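Capsid protein (Macrobrachium rosenbergii nodavirus, PDB 5YKU) forms the virus capsid, its protrusion domain probably building the dimeric spikes that project from the particle surface. Local coordinates at residues S7-N12 against I118-G123; I61-V66 against G94-T99; V51-L56 against F75-I80; P46-V51 against I80-Y85. All coordinates share one frame; numbering follows the deposited sequence.

The four contacts sample one all-beta protrusion domain whose eight strands pair antiparallel throughout. Contact 1 joins the two chain ends, bringing strand 10-18 beside strand 114-121, and the other three lie within the stretch it spans. Contact 2 pairs strands 57-63 and 96-104, with its centre about 22 Å from that of contact 1. Contacts 3 and 4 are close companions, their centres about 10 Å apart; they share Val51 and Ile80, and Arg50 of contact 4 forms a salt bridge with Asp76 of contact 3. Along the chain, contact 2 alternates with both of them. Neighbours in the sheet are often distant in sequence, as where the first and last strands pair.

Contact 1: S7-N12 against I118-G123; sequences SQLTYN and IRAIVG
Leu9, still in the loop before strand 10-18, reaches across to Val122, just past the end of strand 114-121: its CG lies anti to the backbone N (chi1 166°), and CD1 rests 3.8 Å from Val122 CB and also against Ala120 CB. Thr10 begins the antiparallel ladder. Its carbonyl O accepts from Ile121 N at 2.8 Å, while the return bond from Thr10 N to Ile121 O is weak at 3.4 Å. A water bridges the segments beside the weak bond, donating to Gln8 O and Ile121 O and accepting from Thr10 OG1. Tyr11 faces Ala120 in a non-hydrogen-bonded pair; its ring leans obliquely toward Ile118, CD1 lying 4.0 Å from Ile118 CG2. Asn12 continues the ladder with two bonds of 2.9 Å, Asn12 N to Arg119 O and Arg119 N to Asn12 O. On this face Asn12 CB touches Ile121 CD1, and the amide end turns to its own strand, where OD1 accepts from Asp14 N. The Arg119 guanidinium lies flat with Ile121 CG1 over its centre, and NH1 bonds Asn125 O. Backbone bonding thus carries this surface pairing, and where the ladder weakens toward the N-terminus, water and the apolar touch of Leu9 take over.

Contact 2: I61-V66 against G94-T99; sequences ITCNEV and GEATFT
Cys63 lays its sulfur over one face of the Phe98 ring, SG standing 4.2 Å from the ring centroid, 24° off the normal and displaced toward the rim. This sulfur-aromatic contact marks a non-hydrogen-bonded pair in the antiparallel sheet, where strand 57-63 meets strand 96-104. SG is anti to the backbone N (chi1 -178°), which carries it over the ring while Cys63 CB packs 3.6 Å from Phe98 CE2. Trp19 and Phe88 meet the same ring edge-to-face, setting the pair within the aromatic interior of the domain. Next along the ladder, Thr62 and Thr99 exchange two backbone bonds, and their side chains lie side by side, pointing the same way; a water joins Thr62 OG1 to Thr99 O.

Beyond the paired strands, Asn64 and Glu65 prolong the contact with polar groups. Asn64 N bonds Thr97 O at 2.8 Å, and its side chain crosses that of Thr99 at about a right angle, OD1 accepting a hydrogen bond from Thr99 OG1 in the carbonyl plane, on a lone pair, at 2.7 Å. Glu65 CG packs against Ala96 CB, and the bend at chi2 (-51°) then sets CD beside Ala96 CA. Nearby, Glu95 OE2 ligates a zinc ion and is bonded to Thr34 OG1. The turn after strand 57-63 is itself tied back, Glu65 N donating to Cys63 SG. A water donates to both Glu65 OE2 and Thr97 OG1, the latter also bonded to Asp32, and Thr97 N reaches Glu65 OE2 on its anti side at 2.9 Å.

Contact 3: V51-L56 against F75-I80; sequences VSSEVL and FDTSAI
Ser52 and Ser53, each the first residue of an ST turn, hydrogen-bond to Asp76, and this cluster of hydrogen bonds is the tight part of a contact between the loops that follow strands 41-47 and 69-75. Asp76 OD2 takes two bonds from Ser53: OG approaches on the syn side at 2.7 Å, and the backbone N comes from above the carboxylate plane at 2.9 Å. The buried carboxylate also forms a salt bridge with Arg50 and accepts from Gln57 N, a setting that would favour its charged form. Ser52 OG donates to Asp76 O at 2.7 Å from above the carbonyl plane and accepts from Glu54 N; Ser53 OG likewise accepts from Val55 N, so each hydroxyl links its own turn to the opposite loop.

Toward solvent the fit is looser: exposed Glu54 brings OE1 only to 3.9 Å from Thr77 CG2, a brushing contact. Leu56 and Phe75 form a close apolar flank, lying side by side with Leu56 CB 3.6 Å from Phe75 CZ. Between the polar cluster and this flank stands Thr77, whose hydroxyl OG1 donates to Asp76 OD1 from above the carboxylate plane and accepts from Leu56 N at 2.9 Å.

Contact 4: P46-V51 against I80-Y85; sequences PYMDRV and IKCDGY
Pro46 and Cys82 face each other where strands 41-47 and 81-89 draw apart, and side chains carry a contact that has no hydrogen bond between its segments. The proline ring turns its carbons in succession to the opposing strand: CB sits 3.7 Å from Cys82 SG, CG lies 3.5 Å from Asp83 N, and CD approaches Gly84 O at 3.1 Å. From the other strand, Cys82 holds SG anti to its backbone N (chi1 -176°), which sends the sulfur against the first segment's main chain, 3.4 Å from Tyr47 C. The same SG touches Met48 CB, so one sulfur fills the angle between two residues of the departing chain.

Met48, present as selenomethionine, starts with CG anti to the backbone N (chi1 -163°) and then bends at chi3 (-70°). That last turn folds CE toward the second segment, 3.6 Å from Lys81 O and close to Cys82 CB, while SE lies 4.3 Å from Ile80 CG2. Within the second strand, Asp83 OD1 accepts from Gly84 N at 2.8 Å, the donor standing above the carboxylate plane.

Strand 69-75 borders strand 81-89 on the side away from 41-47; its Ile72 and Tyr74 touch Pro46, and Tyr74 also meets Met48, while its backbone bonds Lys81 and Asp83. Strand 114-121 lies along the other side of strand 41-47, where Tyr47 bonds Gln114 through the backbone and makes a cation-pi contact with Arg116.

Contact 1: S7-N12 against I118-G123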
loop_
_atom_site.group_PDB
_atom_site.type_symbol
_atom_site.label_atom_id
_atom_site.label_comp_id
_atom_site.label_asym_id
_atom_site.label_seq_id
_atom_site.Cartn_x
_atom_site.Cartn_y
_atom_site.Cartn_z
ATOM N N SER A 7 -1.850 -27.213 8.010
ATOM C CA SER A 7 -0.644 -27.425 8.757
ATOM C C SER A 7 0.610 -26.893 7.984
ATOM O O SER A 7 1.673 -26.795 8.580
ATOM C CB SER A 7 -0.559 -28.950 9.020
ATOM O OG SER A 7 -0.347 -29.530 7.712
ATOM N N GLN A 8 0.437 -26.602 6.678
ATOM C CA GLN A 8 1.572 -26.136 5.886
ATOM C C GLN A 8 1.490 -24.616 5.624
ATOM O O GLN A 8 2.178 -24.138 4.776
ATOM C CB GLN A 8 1.618 -26.855 4.576
ATOM C CG GLN A 8 1.788 -28.416 4.696
ATOM C CD GLN A 8 2.901 -28.809 5.654
ATOM O OE1 GLN A 8 4.079 -28.484 5.407
ATOM N NE2 GLN A 8 2.544 -29.442 6.772
ATOM N N LEU A 9 0.628 -23.924 6.381
ATOM C CA LEU A 9 0.519 -22.425 6.277
ATOM C C LEU A 9 1.932 -21.829 6.320
ATOM O O LEU A 9 2.756 -22.129 7.112
ATOM C CB LEU A 9 -0.282 -21.910 7.479
ATOM C CG LEU A 9 -0.208 -20.386 7.714
ATOM C CD1 LEU A 9 -0.917 -19.615 6.694
ATOM C CD2 LEU A 9 -0.815 -20.123 9.108
ATOM N N THR A 10 2.125 -20.899 5.390
ATOM C CA THR A 10 3.277 -19.985 5.366
ATOM C C THR A 10 2.782 -18.633 4.911
ATOM O O THR A 10 1.650 -18.498 4.455
ATOM C CB THR A 10 4.393 -20.468 4.408
ATOM O OG1 THR A 10 3.893 -20.481 3.081
ATOM C CG2 THR A 10 4.908 -21.885 4.784
ATOM N N TYR A 11 3.641 -17.661 4.982
ATOM C CA TYR A 11 3.373 -16.329 4.406
ATOM C C TYR A 11 4.350 -16.012 3.351
ATOM O O TYR A 11 5.523 -16.366 3.431
ATOM C CB TYR A 11 3.526 -15.280 5.550
ATOM C CG TYR A 11 2.634 -15.454 6.754
ATOM C CD1 TYR A 11 1.367 -14.852 6.859
ATOM C CD2 TYR A 11 3.041 -16.233 7.815
ATOM C CE1 TYR A 11 0.590 -14.999 8.024
ATOM C CE2 TYR A 11 2.285 -16.397 8.948
ATOM C CZ TYR A 11 1.114 -15.766 9.048
ATOM O OH TYR A 11 0.353 -15.902 10.193
ATOM N N ASN A 12 3.939 -15.191 2.410
ATOM C CA ASN A 12 4.807 -14.530 1.490
ATOM C C ASN A 12 4.671 -13.031 1.820
ATOM O O ASN A 12 3.566 -12.479 1.625
ATOM C CB ASN A 12 4.454 -14.880 0.039
ATOM C CG ASN A 12 5.389 -14.211 -0.931
ATOM O OD1 ASN A 12 5.698 -13.034 -0.865
ATOM N ND2 ASN A 12 5.867 -14.981 -1.859
ATOM N N ILE A 118 1.446 -8.768 2.246
ATOM C CA ILE A 118 1.550 -10.015 2.984
ATOM C C ILE A 118 0.436 -10.931 2.550
ATOM O O ILE A 118 -0.790 -10.558 2.609
ATOM C CB ILE A 118 1.515 -9.845 4.468
ATOM C CG1 ILE A 118 2.713 -8.969 4.859
ATOM C CG2 ILE A 118 1.565 -11.164 5.204
ATOM C CD1 ILE A 118 2.582 -8.426 6.232
ATOM N N ARG A 119 0.755 -12.176 2.134
ATOM C CA ARG A 119 -0.197 -13.164 1.700
ATOM C C ARG A 119 -0.036 -14.442 2.478
ATOM O O ARG A 119 1.074 -15.002 2.510
ATOM C CB ARG A 119 0.077 -13.502 0.205
ATOM C CG ARG A 119 -0.823 -14.569 -0.352
ATOM C CD ARG A 119 -0.345 -14.982 -1.741
ATOM N NE ARG A 119 -0.929 -16.227 -2.203
ATOM C CZ ARG A 119 -0.383 -17.054 -3.083
ATOM N NH1 ARG A 119 -1.035 -18.154 -3.320
ATOM N NH2 ARG A 119 0.820 -16.732 -3.581
ATOM N N ALA A 120 -1.055 -14.911 3.167
ATOM C CA ALA A 120 -1.071 -16.283 3.762
ATOM C C ALA A 120 -1.273 -17.295 2.608
ATOM O O ALA A 120 -2.262 -17.221 1.882
ATOM C CB ALA A 120 -2.211 -16.401 4.760
ATOM N N ILE A 121 -0.300 -18.178 2.472
ATOM C CA ILE A 121 -0.352 -19.250 1.479
ATOM C C ILE A 121 -0.979 -20.494 2.150
ATOM O O ILE A 121 -0.266 -21.155 2.917
ATOM C CB ILE A 121 1.006 -19.487 0.873
ATOM C CG1 ILE A 121 1.439 -18.182 0.155
ATOM C CG2 ILE A 121 0.867 -20.626 -0.174
ATOM C CD1 ILE A 121 2.808 -18.247 -0.462
ATOM N N VAL A 122 -2.236 -20.655 1.958
ATOM C CA VAL A 122 -3.015 -21.707 2.653
ATOM C C VAL A 122 -4.281 -21.875 1.906
ATOM O O VAL A 122 -4.778 -20.935 1.264
ATOM C CB VAL A 122 -3.235 -21.283 4.118
ATOM C CG1 VAL A 122 -4.170 -20.068 4.218
ATOM C CG2 VAL A 122 -3.788 -22.493 4.931
ATOM N N GLY A 123 -4.800 -23.101 1.840
ATOM C CA GLY A 123 -5.941 -23.345 0.992
ATOM C C GLY A 123 -5.691 -22.976 -0.464
ATOM O O GLY A 123 -4.668 -23.283 -1.010
HETATM O O HOH W 1 2.140 -22.519 2.607
#

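Contact 2: I61-V66 against G94-T99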
loop_
_atom_site.group_PDB
_atom_site.type_symbol
_atom_site.label_atom_id
_atom_site.label_comp_id
_atom_site.label_asym_id
_atom_site.label_seq_id
_atom_site.Cartn_x
_atom_site.Cartn_y
_atom_site.Cartn_z
ATOM N N ILE A 61 -3.610 6.620 2.498
ATOM C CA ILE A 61 -4.109 5.640 1.520
ATOM C C ILE A 61 -5.207 4.846 2.103
ATOM O O ILE A 61 -5.120 4.366 3.236
ATOM C CB ILE A 61 -2.985 4.718 1.036
ATOM C CG1 ILE A 61 -1.839 5.685 0.588
ATOM C CG2 ILE A 61 -3.507 3.735 -0.015
ATOM C CD1 ILE A 61 -0.795 4.981 -0.101
ATOM N N THR A 62 -6.274 4.645 1.302
ATOM C CA THR A 62 -7.332 3.718 1.616
ATOM C C THR A 62 -7.580 2.831 0.390
ATOM O O THR A 62 -7.109 3.174 -0.723
ATOM C CB THR A 62 -8.612 4.473 2.039
ATOM O OG1 THR A 62 -9.017 5.328 0.953
ATOM C CG2 THR A 62 -8.448 5.224 3.294
ATOM N N CYS A 63 -8.317 1.755 0.554
ATOM C CA CYS A 63 -8.615 0.825 -0.556
ATOM C C CYS A 63 -10.079 0.889 -0.950
ATOM O O CYS A 63 -10.945 0.968 -0.061
ATOM C CB CYS A 63 -8.267 -0.579 -0.111
ATOM S SG CYS A 63 -8.496 -1.853 -1.348
ATOM N N ASN A 64 -10.320 0.917 -2.235
ATOM C CA ASN A 64 -11.689 1.065 -2.780
ATOM C C ASN A 64 -12.361 -0.245 -2.924
ATOM O O ASN A 64 -13.558 -0.229 -3.218
ATOM C CB ASN A 64 -11.593 1.690 -4.178
ATOM C CG ASN A 64 -11.083 3.064 -4.230
ATOM O OD1 ASN A 64 -10.554 3.624 -3.364
ATOM N ND2 ASN A 64 -11.221 3.616 -5.421
ATOM N N GLU A 65 -11.738 -1.370 -2.740
ATOM C CA GLU A 65 -12.354 -2.695 -2.915
ATOM C C GLU A 65 -13.511 -2.902 -1.918
ATOM O O GLU A 65 -13.389 -2.499 -0.766
ATOM C CB GLU A 65 -11.373 -3.864 -2.855
ATOM C CG GLU A 65 -10.352 -3.827 -3.921
ATOM C CD GLU A 65 -10.894 -3.643 -5.347
ATOM O OE1 GLU A 65 -11.787 -4.465 -5.689
ATOM O OE2 GLU A 65 -10.399 -2.745 -6.115
ATOM N N VAL A 66 -14.576 -3.551 -2.318
ATOM C CA VAL A 66 -15.606 -3.888 -1.408
ATOM C C VAL A 66 -15.028 -4.640 -0.205
ATOM O O VAL A 66 -14.221 -5.517 -0.372
ATOM C CB VAL A 66 -16.694 -4.683 -2.135
ATOM C CG1 VAL A 66 -17.702 -5.243 -1.193
ATOM C CG2 VAL A 66 -17.426 -3.788 -3.157
ATOM N N GLY A 94 -7.390 -10.019 -10.234
ATOM C CA GLY A 94 -6.116 -9.919 -9.574
ATOM C C GLY A 94 -5.652 -8.541 -9.243
ATOM O O GLY A 94 -4.448 -8.368 -9.125
ATOM N N GLU A 95 -6.534 -7.608 -9.052
ATOM C CA GLU A 95 -6.211 -6.258 -8.777
ATOM C C GLU A 95 -6.909 -5.727 -7.548
ATOM O O GLU A 95 -7.922 -6.220 -7.085
ATOM C CB GLU A 95 -6.552 -5.392 -10.019
ATOM C CG GLU A 95 -5.842 -5.784 -11.285
ATOM C CD GLU A 95 -5.857 -4.646 -12.358
ATOM O OE1 GLU A 95 -6.691 -3.822 -12.319
ATOM O OE2 GLU A 95 -4.934 -4.797 -13.120
ATOM N N ALA A 96 -6.383 -4.571 -7.087
ATOM C CA ALA A 96 -7.070 -3.796 -6.067
ATOM C C ALA A 96 -6.770 -2.342 -6.298
ATOM O O ALA A 96 -5.619 -1.993 -6.559
ATOM C CB ALA A 96 -6.660 -4.262 -4.671
ATOM N N THR A 97 -7.767 -1.505 -6.189
ATOM C CA THR A 97 -7.624 -0.093 -6.398
ATOM C C THR A 97 -7.553 0.616 -5.075
ATOM O O THR A 97 -8.333 0.372 -4.162
ATOM C CB THR A 97 -8.805 0.470 -7.177
ATOM O OG1 THR A 97 -8.870 -0.167 -8.474
ATOM C CG2 THR A 97 -8.709 1.969 -7.402
ATOM N N PHE A 98 -6.623 1.516 -4.940
ATOM C CA PHE A 98 -6.378 2.393 -3.772
ATOM C C PHE A 98 -6.520 3.829 -4.106
ATOM O O PHE A 98 -6.201 4.238 -5.222
ATOM C CB PHE A 98 -4.947 2.141 -3.217
ATOM C CG PHE A 98 -4.777 0.720 -2.741
ATOM C CD1 PHE A 98 -4.475 -0.311 -3.657
ATOM C CD2 PHE A 98 -4.883 0.390 -1.427
ATOM C CE1 PHE A 98 -4.394 -1.630 -3.224
ATOM C CE2 PHE A 98 -4.787 -0.931 -1.013
ATOM C CZ PHE A 98 -4.544 -1.942 -1.907
ATOM N N THR A 99 -6.998 4.569 -3.140
ATOM C CA THR A 99 -7.097 6.033 -3.232
ATOM C C THR A 99 -6.045 6.666 -2.390
ATOM O O THR A 99 -5.917 6.340 -1.176
ATOM C CB THR A 99 -8.463 6.541 -2.802
ATOM O OG1 THR A 99 -9.423 6.034 -3.776
ATOM C CG2 THR A 99 -8.557 8.057 -2.873
HETATM O O HOH W 2 -7.652 7.669 0.713
HETATM O O HOH W 3 -9.618 -2.721 -8.947
#

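Contact 3: V51-L56 against F75-I80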
loop_
_atom_site.group_PDB
_atom_site.type_symbol
_atom_site.label_atom_id
_atom_site.label_comp_id
_atom_site.label_asym_id
_atom_site.label_seq_id
_atom_site.Cartn_x
_atom_site.Cartn_y
_atom_site.Cartn_z
ATOM N N VAL A 51 15.102 8.427 1.918
ATOM C CA VAL A 51 15.591 9.657 2.422
ATOM C C VAL A 51 14.465 10.632 2.614
ATOM O O VAL A 51 13.643 10.825 1.713
ATOM C CB VAL A 51 16.693 10.224 1.534
ATOM C CG1 VAL A 51 17.116 11.613 1.934
ATOM C CG2 VAL A 51 17.857 9.291 1.410
ATOM N N SER A 52 14.387 11.238 3.748
ATOM C CA SER A 52 13.375 12.283 4.009
ATOM C C SER A 52 13.538 13.480 3.098
ATOM O O SER A 52 14.667 13.962 2.936
ATOM C CB SER A 52 13.506 12.768 5.440
ATOM O OG SER A 52 12.606 13.849 5.657
ATOM N N SER A 53 12.445 13.973 2.568
ATOM C CA SER A 53 12.488 15.239 1.804
ATOM C C SER A 53 12.708 16.403 2.690
ATOM O O SER A 53 13.088 17.474 2.133
ATOM C CB SER A 53 11.181 15.391 1.063
ATOM O OG SER A 53 10.113 15.721 2.001
ATOM N N GLU A 54 12.429 16.295 3.939
ATOM C CA GLU A 54 12.432 17.417 4.861
ATOM C C GLU A 54 11.375 18.467 4.498
ATOM O O GLU A 54 11.451 19.587 5.070
ATOM C CB GLU A 54 13.818 18.022 5.088
ATOM C CG GLU A 54 14.838 16.939 5.554
ATOM C CD GLU A 54 14.547 16.077 6.824
ATOM O OE1 GLU A 54 13.607 16.267 7.674
ATOM O OE2 GLU A 54 15.268 14.989 7.011
ATOM N N VAL A 55 10.464 18.204 3.608
ATOM C CA VAL A 55 9.454 19.142 3.139
ATOM C C VAL A 55 8.077 18.562 3.287
ATOM O O VAL A 55 7.145 18.844 2.514
ATOM C CB VAL A 55 9.774 19.774 1.788
ATOM C CG1 VAL A 55 11.028 20.644 1.879
ATOM C CG2 VAL A 55 9.904 18.772 0.706
ATOM N N LEU A 56 7.897 17.774 4.364
ATOM C CA LEU A 56 6.593 17.506 4.881
ATOM C C LEU A 56 5.668 16.839 3.879
ATOM O O LEU A 56 4.644 17.358 3.423
ATOM C CB LEU A 56 5.870 18.719 5.475
ATOM C CG LEU A 56 6.527 19.336 6.719
ATOM C CD1 LEU A 56 7.761 20.167 6.439
ATOM C CD2 LEU A 56 5.455 20.259 7.444
ATOM N N PHE A 75 4.525 9.945 6.501
ATOM C CA PHE A 75 5.012 11.339 6.700
ATOM C C PHE A 75 6.445 11.265 6.962
ATOM O O PHE A 75 6.894 10.427 7.757
ATOM C CB PHE A 75 4.280 12.025 7.855
ATOM C CG PHE A 75 4.446 13.513 7.862
ATOM C CD1 PHE A 75 3.887 14.252 6.836
ATOM C CD2 PHE A 75 5.149 14.175 8.777
ATOM C CE1 PHE A 75 3.922 15.640 6.821
ATOM C CE2 PHE A 75 5.258 15.588 8.743
ATOM C CZ PHE A 75 4.596 16.311 7.822
ATOM N N ASP A 76 7.262 12.122 6.347
ATOM C CA ASP A 76 8.717 11.983 6.386
ATOM C C ASP A 76 9.454 12.982 7.201
ATOM O O ASP A 76 10.667 12.896 7.219
ATOM C CB ASP A 76 9.223 11.915 4.945
ATOM C CG ASP A 76 9.046 13.197 4.150
ATOM O OD1 ASP A 76 8.358 14.132 4.656
ATOM O OD2 ASP A 76 9.668 13.250 3.019
ATOM N N THR A 77 8.820 13.936 7.829
ATOM C CA THR A 77 9.549 15.081 8.402
ATOM C C THR A 77 9.217 15.248 9.838
ATOM O O THR A 77 8.067 15.574 10.217
ATOM C CB THR A 77 9.225 16.381 7.634
ATOM O OG1 THR A 77 9.512 16.197 6.227
ATOM C CG2 THR A 77 9.998 17.526 8.158
ATOM N N SER A 78 10.167 15.041 10.722
ATOM C CA SER A 78 10.057 15.168 12.182
ATOM C C SER A 78 9.144 14.137 12.809
ATOM O O SER A 78 9.621 13.162 13.368
ATOM C CB SER A 78 9.693 16.561 12.624
ATOM O OG SER A 78 9.900 16.456 14.061
ATOM N N ALA A 79 7.858 14.312 12.693
ATOM C CA ALA A 79 6.875 13.358 13.192
ATOM C C ALA A 79 6.638 12.248 12.184
ATOM O O ALA A 79 5.704 12.245 11.383
ATOM C CB ALA A 79 5.564 14.103 13.541
ATOM N N ILE A 80 7.543 11.302 12.175
ATOM C CA ILE A 80 7.587 10.291 11.109
ATOM C C ILE A 80 6.378 9.386 11.243
ATOM O O ILE A 80 6.104 8.857 12.346
ATOM C CB ILE A 80 8.906 9.532 11.054
ATOM C CG1 ILE A 80 10.065 10.526 10.918
ATOM C CG2 ILE A 80 8.895 8.465 9.908
ATOM C CD1 ILE A 80 11.384 9.868 10.980
#

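Contact 4: P46-V51 against I80-Y85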
loop_
_atom_site.group_PDB
_atom_site.type_symbol
_atom_site.label_atom_id
_atom_site.label_comp_id
_atom_site.label_asym_id
_atom_site.label_seq_id
_atom_site.Cartn_x
_atom_site.Cartn_y
_atom_site.Cartn_z
ATOM N N PRO A 46 2.696 -0.374 5.127
ATOM C CA PRO A 46 3.763 0.521 4.714
ATOM C C PRO A 46 5.085 0.037 5.150
ATOM O O PRO A 46 5.194 -0.625 6.186
ATOM C CB PRO A 46 3.390 1.838 5.360
ATOM C CG PRO A 46 2.690 1.408 6.663
ATOM C CD PRO A 46 1.980 0.140 6.302
ATOM N N TYR A 47 6.110 0.364 4.424
ATOM C CA TYR A 47 7.513 0.260 4.916
ATOM C C TYR A 47 8.223 1.488 4.455
ATOM O O TYR A 47 7.689 2.274 3.649
ATOM C CB TYR A 47 8.219 -1.049 4.504
ATOM C CG TYR A 47 8.737 -1.115 3.087
ATOM C CD1 TYR A 47 10.074 -0.753 2.835
ATOM C CD2 TYR A 47 8.004 -1.546 2.012
ATOM C CE1 TYR A 47 10.614 -0.818 1.560
ATOM C CE2 TYR A 47 8.497 -1.605 0.750
ATOM C CZ TYR A 47 9.802 -1.210 0.554
ATOM O OH TYR A 47 10.303 -1.273 -0.770
HETATM N N MSE A 48 9.415 1.721 4.915
HETATM C CA MSE A 48 10.214 2.868 4.519
HETATM C C MSE A 48 11.655 2.476 4.384
HETATM O O MSE A 48 12.308 1.941 5.288
HETATM C CB MSE A 48 10.005 4.033 5.474
HETATM C CG MSE A 48 10.448 5.348 4.931
HETATM SE SE MSE A 48 9.681 6.865 5.960
HETATM C CE MSE A 48 7.831 6.707 5.396
ATOM N N ASP A 49 12.224 2.901 3.257
ATOM C CA ASP A 49 13.661 2.866 3.011
ATOM C C ASP A 49 13.879 4.054 2.092
ATOM O O ASP A 49 13.850 3.891 0.855
ATOM C CB ASP A 49 14.113 1.530 2.400
ATOM C CG ASP A 49 15.541 1.565 2.087
ATOM O OD1 ASP A 49 16.298 2.419 2.486
ATOM O OD2 ASP A 49 16.049 0.555 1.421
ATOM N N ARG A 50 13.985 5.239 2.662
ATOM C CA ARG A 50 13.708 6.461 1.882
ATOM C C ARG A 50 14.258 7.653 2.582
ATOM O O ARG A 50 13.947 7.910 3.773
ATOM C CB ARG A 50 12.201 6.587 1.757
ATOM C CG ARG A 50 11.711 7.745 0.910
ATOM C CD ARG A 50 10.201 7.833 0.970
ATOM N NE ARG A 50 9.615 8.936 0.215
ATOM C CZ ARG A 50 9.435 10.176 0.644
ATOM N NH1 ARG A 50 9.929 10.599 1.796
ATOM N NH2 ARG A 50 8.765 11.009 -0.134
ATOM N N VAL A 51 15.102 8.427 1.918
ATOM C CA VAL A 51 15.591 9.657 2.422
ATOM C C VAL A 51 14.465 10.632 2.614
ATOM O O VAL A 51 13.643 10.825 1.713
ATOM C CB VAL A 51 16.693 10.224 1.534
ATOM C CG1 VAL A 51 17.116 11.613 1.934
ATOM C CG2 VAL A 51 17.857 9.291 1.410
ATOM N N ILE A 80 7.543 11.302 12.175
ATOM C CA ILE A 80 7.587 10.291 11.109
ATOM C C ILE A 80 6.378 9.386 11.243
ATOM O O ILE A 80 6.104 8.857 12.346
ATOM C CB ILE A 80 8.906 9.532 11.054
ATOM C CG1 ILE A 80 10.065 10.526 10.918
ATOM C CG2 ILE A 80 8.895 8.465 9.908
ATOM C CD1 ILE A 80 11.384 9.868 10.980
ATOM N N LYS A 81 5.780 9.119 10.146
ATOM C CA LYS A 81 4.704 8.087 10.026
ATOM C C LYS A 81 4.984 7.121 8.962
ATOM O O LYS A 81 5.301 7.450 7.836
ATOM C CB LYS A 81 3.340 8.676 9.776
ATOM C CG LYS A 81 2.825 9.538 10.887
ATOM C CD LYS A 81 1.963 8.922 11.900
ATOM C CE LYS A 81 1.195 10.029 12.719
ATOM N NZ LYS A 81 2.082 11.177 13.331
ATOM N N CYS A 82 4.898 5.836 9.330
ATOM C CA CYS A 82 4.899 4.698 8.413
ATOM C C CYS A 82 3.991 3.706 9.062
ATOM O O CYS A 82 4.472 2.824 9.794
ATOM C CB CYS A 82 6.335 4.181 8.289
ATOM S SG CYS A 82 6.504 2.821 7.087
ATOM N N ASP A 83 2.703 3.957 8.992
ATOM C CA ASP A 83 1.729 3.387 9.955
ATOM C C ASP A 83 0.470 2.960 9.236
ATOM O O ASP A 83 0.174 3.310 8.115
ATOM C CB ASP A 83 1.454 4.420 11.084
ATOM C CG ASP A 83 0.795 3.828 12.400
ATOM O OD1 ASP A 83 0.666 2.654 12.524
ATOM O OD2 ASP A 83 0.530 4.780 13.219
ATOM N N GLY A 84 -0.278 2.171 9.973
ATOM C CA GLY A 84 -1.547 1.634 9.515
ATOM C C GLY A 84 -1.371 0.372 8.689
ATOM O O GLY A 84 -0.243 -0.187 8.495
ATOM N N TYR A 85 -2.499 -0.145 8.169
ATOM C CA TYR A 85 -2.465 -1.282 7.265
ATOM C C TYR A 85 -3.853 -1.332 6.659
ATOM O O TYR A 85 -4.792 -0.720 7.146
ATOM C CB TYR A 85 -2.159 -2.597 7.968
ATOM C CG TYR A 85 -3.238 -3.027 8.932
ATOM C CD1 TYR A 85 -3.181 -2.659 10.290
ATOM C CD2 TYR A 85 -4.250 -3.816 8.566
ATOM C CE1 TYR A 85 -4.144 -3.020 11.187
ATOM C CE2 TYR A 85 -5.272 -4.192 9.464
ATOM C CZ TYR A 85 -5.202 -3.750 10.737
ATOM O OH TYR A 85 -6.189 -4.175 11.605
#